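PDB 6IAQ: dihydrodipicolinate reductase N-terminus domain-containing protein, which probably catalyses the NADP-dependent reductive amination of ketones as a native amine dehydrogenase, binding the cofactor through a Rossmann-type domain. Local coordinates for residues D65-E68 with V69-T73; N83-L86 with T87-V90; G204-V207 with L208-L211. One frame throughout, in Å; residues are numbered along the deposited sequence.

Interaction 1 of 3, residues D65-E68 with V69-T73; sequences DAAE and VLEQT
Val69 CG2 lies 3.4 Å from Asp65 O, and Leu70 CG is equally close to Ala66 O, on the tight side of this short helix 66-73. The valine's CG2 stands beside its own backbone N, which turns it back toward the Asp65 carbonyl. The backbone N of Val69 donates to Asp65 O at 3.0 Å, and that of Leu70 donates to Ala66 O, as ordinary i to i+4 bonds. Beyond the helix these side chains pack inward, Val69 and Ala66 on Ile37 and Leu70 on Ile95 of helix 86-98.

The solvent side, with Glu68, Glu71 and Gln72, is looser. The side chains of Glu68 and Gln72 run alongside each other in the same direction, with carboxylate and amide planes 21° apart. The touch is made by the aliphatic part of the glutamate: Gln72 NE2 comes to 3.2 Å from Glu68 CG, while its distance to Glu68 OE2 is 3.9 Å. Glu71 reaches back over Ala67, OE2 lying 4.1 Å from Ala67 CB, and bonds to His99. At the start, Asp65 OD1 accepts from Glu68 N at 3.3 Å, met from above the carboxylate plane. This is an aspartate N-cap opening an amphipathic helix that packs against the parallel sheet of a Rossmann-type domain.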
# COMPACT_ATOMS: atom_id res chain seq x y z
N ASP A 65 -11.39 6.61 -36.64
CA ASP A 65 -12.77 6.08 -36.52
C ASP A 65 -12.77 4.96 -35.48
O ASP A 65 -12.50 3.79 -35.88
CB ASP A 65 -13.27 5.62 -37.90
CG ASP A 65 -14.76 5.34 -37.95
OD1 ASP A 65 -15.36 5.03 -36.88
OD2 ASP A 65 -15.29 5.39 -39.09
N ALA A 66 -13.06 5.29 -34.22
CA ALA A 66 -12.99 4.33 -33.09
C ALA A 66 -13.90 3.11 -33.35
O ALA A 66 -13.44 1.95 -33.17
CB ALA A 66 -13.35 5.02 -31.79
N ALA A 67 -15.16 3.35 -33.69
CA ALA A 67 -16.18 2.28 -33.89
C ALA A 67 -15.68 1.33 -34.99
O ALA A 67 -15.73 0.10 -34.80
CB ALA A 67 -17.52 2.88 -34.20
N GLU A 68 -15.13 1.87 -36.07
CA GLU A 68 -14.61 1.07 -37.21
C GLU A 68 -13.44 0.19 -36.73
O GLU A 68 -13.39 -1.00 -37.09
CB GLU A 68 -14.23 1.98 -38.37
CG GLU A 68 -13.73 1.23 -39.59
CD GLU A 68 -13.72 2.07 -40.86
OE1 GLU A 68 -12.82 2.91 -41.00
OE2 GLU A 68 -14.65 1.90 -41.68
N VAL A 69 -12.52 0.75 -35.95
CA VAL A 69 -11.36 -0.02 -35.44
C VAL A 69 -11.87 -1.17 -34.56
O VAL A 69 -11.35 -2.30 -34.70
CB VAL A 69 -10.37 0.88 -34.69
CG1 VAL A 69 -9.32 0.08 -33.94
CG2 VAL A 69 -9.71 1.84 -35.64
N LEU A 70 -12.85 -0.92 -33.69
CA LEU A 70 -13.35 -1.97 -32.76
C LEU A 70 -14.09 -3.05 -33.55
O LEU A 70 -13.91 -4.24 -33.24
CB LEU A 70 -14.24 -1.32 -31.70
CG LEU A 70 -13.53 -0.38 -30.71
CD1 LEU A 70 -14.40 -0.11 -29.49
CD2 LEU A 70 -12.18 -0.89 -30.26
N GLU A 71 -14.91 -2.66 -34.53
CA GLU A 71 -15.69 -3.60 -35.39
C GLU A 71 -14.69 -4.44 -36.19
O GLU A 71 -14.93 -5.65 -36.35
CB GLU A 71 -16.70 -2.83 -36.24
CG GLU A 71 -17.85 -2.29 -35.39
CD GLU A 71 -18.67 -1.14 -35.98
OE1 GLU A 71 -18.47 -0.84 -37.18
OE2 GLU A 71 -19.50 -0.56 -35.24
N GLN A 72 -13.59 -3.86 -36.66
CA GLN A 72 -12.59 -4.56 -37.50
C GLN A 72 -11.70 -5.50 -36.65
O GLN A 72 -11.25 -6.52 -37.21
CB GLN A 72 -11.76 -3.54 -38.29
CG GLN A 72 -12.54 -2.93 -39.45
CD GLN A 72 -11.73 -1.91 -40.22
OE1 GLN A 72 -10.55 -1.66 -39.94
NE2 GLN A 72 -12.40 -1.22 -41.12
N THR A 73 -11.40 -5.18 -35.38
CA THR A 73 -10.34 -5.88 -34.62
C THR A 73 -10.88 -6.62 -33.38
O THR A 73 -10.19 -7.57 -32.96
CB THR A 73 -9.20 -4.93 -34.25
OG1 THR A 73 -9.76 -3.95 -33.37
CG2 THR A 73 -8.56 -4.29 -35.46

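Interaction 2 of 3, residues N83-L86 with T87-V90. With NAP (NADP nicotinamide-adenine-dinucleotide phosphate), chain F.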
# COMPACT_ATOMS: atom_id res chain seq x y z
N ASN A 83 -8.91 12.10 -22.62
CA ASN A 83 -9.47 13.24 -21.86
C ASN A 83 -9.73 12.84 -20.40
O ASN A 83 -9.43 11.67 -20.03
CB ASN A 83 -10.72 13.79 -22.55
CG ASN A 83 -11.73 12.71 -22.85
OD1 ASN A 83 -11.82 11.73 -22.10
ND2 ASN A 83 -12.47 12.87 -23.95
N SER A 84 -10.30 13.75 -19.60
CA SER A 84 -10.29 13.69 -18.11
C SER A 84 -11.70 13.51 -17.55
O SER A 84 -11.88 12.71 -16.62
CB SER A 84 -9.65 14.94 -17.55
OG SER A 84 -8.28 15.01 -17.90
N TYR A 85 -12.67 14.28 -18.05
CA TYR A 85 -14.00 14.46 -17.42
C TYR A 85 -15.03 13.61 -18.18
O TYR A 85 -14.96 13.55 -19.40
CB TYR A 85 -14.33 15.96 -17.34
CG TYR A 85 -13.21 16.78 -16.77
CD1 TYR A 85 -12.78 16.58 -15.46
CD2 TYR A 85 -12.51 17.69 -17.53
CE1 TYR A 85 -11.73 17.31 -14.92
CE2 TYR A 85 -11.45 18.43 -17.01
CZ TYR A 85 -11.07 18.24 -15.70
OH TYR A 85 -10.02 18.95 -15.19
N LEU A 86 -15.92 12.93 -17.45
CA LEU A 86 -16.92 11.98 -18.00
C LEU A 86 -17.79 12.68 -19.07
O LEU A 86 -18.23 12.00 -20.05
CB LEU A 86 -17.78 11.41 -16.87
CG LEU A 86 -18.26 9.97 -17.05
CD1 LEU A 86 -17.20 9.07 -17.65
CD2 LEU A 86 -18.77 9.39 -15.75
N THR A 87 -18.02 13.97 -18.89
CA THR A 87 -18.75 14.86 -19.83
C THR A 87 -18.11 14.73 -21.23
O THR A 87 -18.85 14.69 -22.19
CB THR A 87 -18.79 16.27 -19.22
OG1 THR A 87 -20.05 16.82 -19.57
CG2 THR A 87 -17.66 17.17 -19.64
N ASP A 88 -16.79 14.60 -21.31
CA ASP A 88 -16.05 14.35 -22.56
C ASP A 88 -15.89 12.83 -22.76
O ASP A 88 -16.19 12.35 -23.87
CB ASP A 88 -14.70 15.08 -22.54
CG ASP A 88 -14.85 16.56 -22.26
OD1 ASP A 88 -15.77 17.16 -22.85
OD2 ASP A 88 -14.08 17.10 -21.43
N ALA A 89 -15.45 12.11 -21.73
CA ALA A 89 -14.96 10.71 -21.83
C ALA A 89 -16.13 9.76 -22.18
O ALA A 89 -15.88 8.67 -22.71
CB ALA A 89 -14.30 10.31 -20.53
N VAL A 90 -17.34 10.12 -21.83
CA VAL A 90 -18.54 9.28 -22.13
C VAL A 90 -18.59 8.95 -23.63
O VAL A 90 -18.99 7.82 -23.98
CB VAL A 90 -19.84 9.93 -21.63
CG1 VAL A 90 -20.21 11.17 -22.45
CG2 VAL A 90 -20.98 8.90 -21.60
PA NAP F . -2.19 14.51 -25.01
O1A NAP F . -0.78 14.31 -25.31
O2A NAP F . -2.97 15.82 -25.34
O5B NAP F . -2.98 13.26 -25.70
C5B NAP F . -4.40 13.24 -25.89
C4B NAP F . -4.70 12.39 -27.12
O4B NAP F . -6.10 12.26 -27.34
C3B NAP F . -4.10 12.93 -28.45
O3B NAP F . -3.40 11.80 -29.02
C2B NAP F . -5.29 13.28 -29.35
O2B NAP F . -5.10 12.92 -30.73
C1B NAP F . -6.28 12.30 -28.79
N9A NAP F . -7.70 12.59 -29.00
C8A NAP F . -8.42 13.66 -28.62
N7A NAP F . -9.70 13.45 -28.95
C5A NAP F . -9.79 12.19 -29.45
C6A NAP F . -10.85 11.29 -29.97
N6A NAP F . -12.11 11.68 -30.02
N1A NAP F . -10.49 10.08 -30.41
C2A NAP F . -9.23 9.62 -30.37
N3A NAP F . -8.20 10.36 -29.91
C4A NAP F . -8.46 11.63 -29.49
O3 NAP F . -2.51 14.28 -23.41
PN NAP F . -1.82 13.13 -22.45
O1N NAP F . -0.71 13.68 -21.61
O2N NAP F . -1.54 11.89 -23.23
O5D NAP F . -3.14 13.00 -21.56
C5D NAP F . -4.38 12.42 -21.98
C4D NAP F . -5.44 12.40 -20.91
O4D NAP F . -4.98 11.51 -19.84
C3D NAP F . -5.70 13.77 -20.36
O3D NAP F . -7.08 14.02 -20.15
C2D NAP F . -4.96 13.74 -19.02
O2D NAP F . -5.54 14.70 -18.12
C1D NAP F . -5.10 12.24 -18.63
N1N NAP F . -4.04 11.82 -17.70
C2N NAP F . -4.40 11.19 -16.59
C3N NAP F . -3.44 10.83 -15.66
C7N NAP F . -3.81 10.07 -14.41
O7N NAP F . -2.92 9.94 -13.58
N7N NAP F . -5.04 9.54 -14.24
C4N NAP F . -2.10 11.12 -15.92
C5N NAP F . -1.74 11.78 -17.09
C6N NAP F . -2.75 12.10 -17.96
P2B NAP F . -3.97 13.58 -31.64
O1X NAP F . -2.63 13.11 -31.15
O2X NAP F . -4.14 12.91 -33.01
O3X NAP F . -4.36 15.05 -31.49
O HOH W 1 -11.88 16.16 -20.32
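The NADP pocket and the start of helix 86-98 meet in this short segment, where Asn83 packs on Asp88 and Ala89. The amide of Asn83 lies across the first turn: OD1 comes to 3.3 Å from Ala89 CB, and ND2 to 3.4 Å from Asp88 CB. CG sits between the backbone N and the carbonyl carbon (chi1 52°), which folds the amide back toward the helix, where ND2 also bonds to Gln92. The planes of the Asn83 amide and the Asp88 carboxylate are 43° apart.

Tyr85 occupies the N-cap position, and its carbonyl oxygen is gripped twice, by Ala89 N and by Asp88 N. Such a loop, leading from strand 77-80 into the next helix at the cofactor side of the sheet, is a regular element of the Rossmann fold. Ser84 serves the cofactor here: its OG accepts from the hydroxyl O3D of the nicotinamide ribose at 2.7 Å and also bonds to Glu108. A water ties the two halves together, accepting from Ser84 N at 3.0 Å and donating to Asp88 OD2 at 2.6 Å. That same OD2 lies at the edge of the Tyr85 ring, 4.2 Å from CD2, while Ser84 CB sits 3.8 Å above the plane, over the centre of one ring face.

Interaction 3 of 3, residues G204-V207 with L208-L211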
# COMPACT_ATOMS: atom_id res chain seq x y z
N GLY A 204 -9.01 15.86 -7.24
CA GLY A 204 -8.95 15.52 -5.81
C GLY A 204 -10.31 15.14 -5.25
O GLY A 204 -10.35 14.32 -4.33
N ARG A 205 -11.39 15.69 -5.80
CA ARG A 205 -12.75 15.33 -5.34
C ARG A 205 -12.98 13.84 -5.59
O ARG A 205 -13.52 13.12 -4.71
CB ARG A 205 -13.77 16.25 -6.02
CG ARG A 205 -15.21 15.80 -5.82
CD ARG A 205 -15.63 15.79 -4.36
NE ARG A 205 -16.82 14.97 -4.29
CZ ARG A 205 -18.03 15.38 -4.62
NH1 ARG A 205 -18.22 16.64 -4.98
NH2 ARG A 205 -19.05 14.55 -4.54
N ASN A 206 -12.58 13.35 -6.76
CA ASN A 206 -12.76 11.92 -7.10
C ASN A 206 -11.86 11.10 -6.16
O ASN A 206 -12.31 10.03 -5.72
CB ASN A 206 -12.55 11.70 -8.58
CG ASN A 206 -13.55 12.50 -9.38
OD1 ASN A 206 -13.16 13.47 -10.04
ND2 ASN A 206 -14.83 12.10 -9.29
N VAL A 207 -10.65 11.60 -5.85
CA VAL A 207 -9.75 10.88 -4.90
C VAL A 207 -10.47 10.69 -3.56
O VAL A 207 -10.51 9.56 -3.06
CB VAL A 207 -8.40 11.62 -4.73
CG1 VAL A 207 -7.59 11.03 -3.57
CG2 VAL A 207 -7.59 11.53 -6.01
N LEU A 208 -10.99 11.76 -2.98
CA LEU A 208 -11.63 11.71 -1.64
C LEU A 208 -12.93 10.90 -1.69
O LEU A 208 -13.20 10.19 -0.71
CB LEU A 208 -11.83 13.14 -1.13
CG LEU A 208 -10.56 13.95 -0.92
CD1 LEU A 208 -10.84 15.27 -0.22
CD2 LEU A 208 -9.49 13.15 -0.19
N ASP A 209 -13.69 10.94 -2.79
CA ASP A 209 -14.92 10.11 -2.90
C ASP A 209 -14.52 8.65 -2.79
O ASP A 209 -15.19 7.88 -2.10
CB ASP A 209 -15.70 10.37 -4.21
CG ASP A 209 -16.40 11.73 -4.30
OD1 ASP A 209 -16.56 12.39 -3.25
OD2 ASP A 209 -16.79 12.12 -5.43
N ALA A 210 -13.43 8.25 -3.44
CA ALA A 210 -12.92 6.85 -3.42
C ALA A 210 -12.52 6.47 -1.98
O ALA A 210 -12.88 5.36 -1.56
CB ALA A 210 -11.76 6.69 -4.37
N LEU A 211 -11.77 7.33 -1.28
CA LEU A 211 -11.26 6.99 0.08
C LEU A 211 -12.45 6.87 1.04
O LEU A 211 -12.51 5.91 1.79
CB LEU A 211 -10.26 8.06 0.54
CG LEU A 211 -8.89 8.00 -0.12
CD1 LEU A 211 -8.04 9.16 0.34
CD2 LEU A 211 -8.19 6.68 0.18
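Arg205 and Asp209, one helical turn apart, are joined by a salt bridge. From CB, the arginine chain first sets CG anti to its backbone nitrogen (chi1 169°) and then bends at chi2 (62°), which brings its far half round to the aspartate. CG is 4.0 Å from Asp209 OD2, and CD passes 3.7 Å from Asp209 OD1. NE makes the bond itself, to Asp209 OD1 at 2.8 Å, and it is nearly straight, with an N-H...O angle of 174°. The oxygen lies at the edge of the guanidinium, in its plane, and is met on its syn side, somewhat out of the carboxylate plane. Further out, CZ is 3.6 Å from both carboxylate oxygens, and NH2 is 3.4 Å from Asp209 OD2. The two flat groups stand nearly at right angles, and the one hydrogen bond between them is that from NE. Arg205 also touches Glu115 and Asp256 of strand 249-260.

Along the backbone, i to i+4 bonds run from Leu208 N to Gly204 O through Leu211 N to Val207 O. Val207 CG1 meets Leu211 CD1 at 4.4 Å along the apolar flank. Helix 203-215 packs on helix 141-153 through Val207, Ala210 and Leu211, and on strands 249-260 and 265-273 through Leu208, with Leu211 touching both helix 141-153 and Phe266.

The three contacts illustrate how local helical turns serve different parts of one dinucleotide-dependent enzyme. Interactions 1 and 2 both belong to the N-terminal, dihydrodipicolinate reductase-like region, their centres about 20 Å apart, and are linked through helix 86-98, which begins in interaction 2 and offers Ile95 to Ala66 and Leu70 of interaction 1. Interaction 2 touches NADP directly; the side chain of Ala66 in interaction 1 is about 6 Å from the cofactor, and that of Val207 in interaction 3 about 9 Å. Interaction 3 lies in the region related to the C-terminal domain of 2,4-diaminopentanoate dehydrogenase, yet its nearest atoms are about 6 Å from interaction 2, and Phe203 of its helix touches Ser84 and Tyr85.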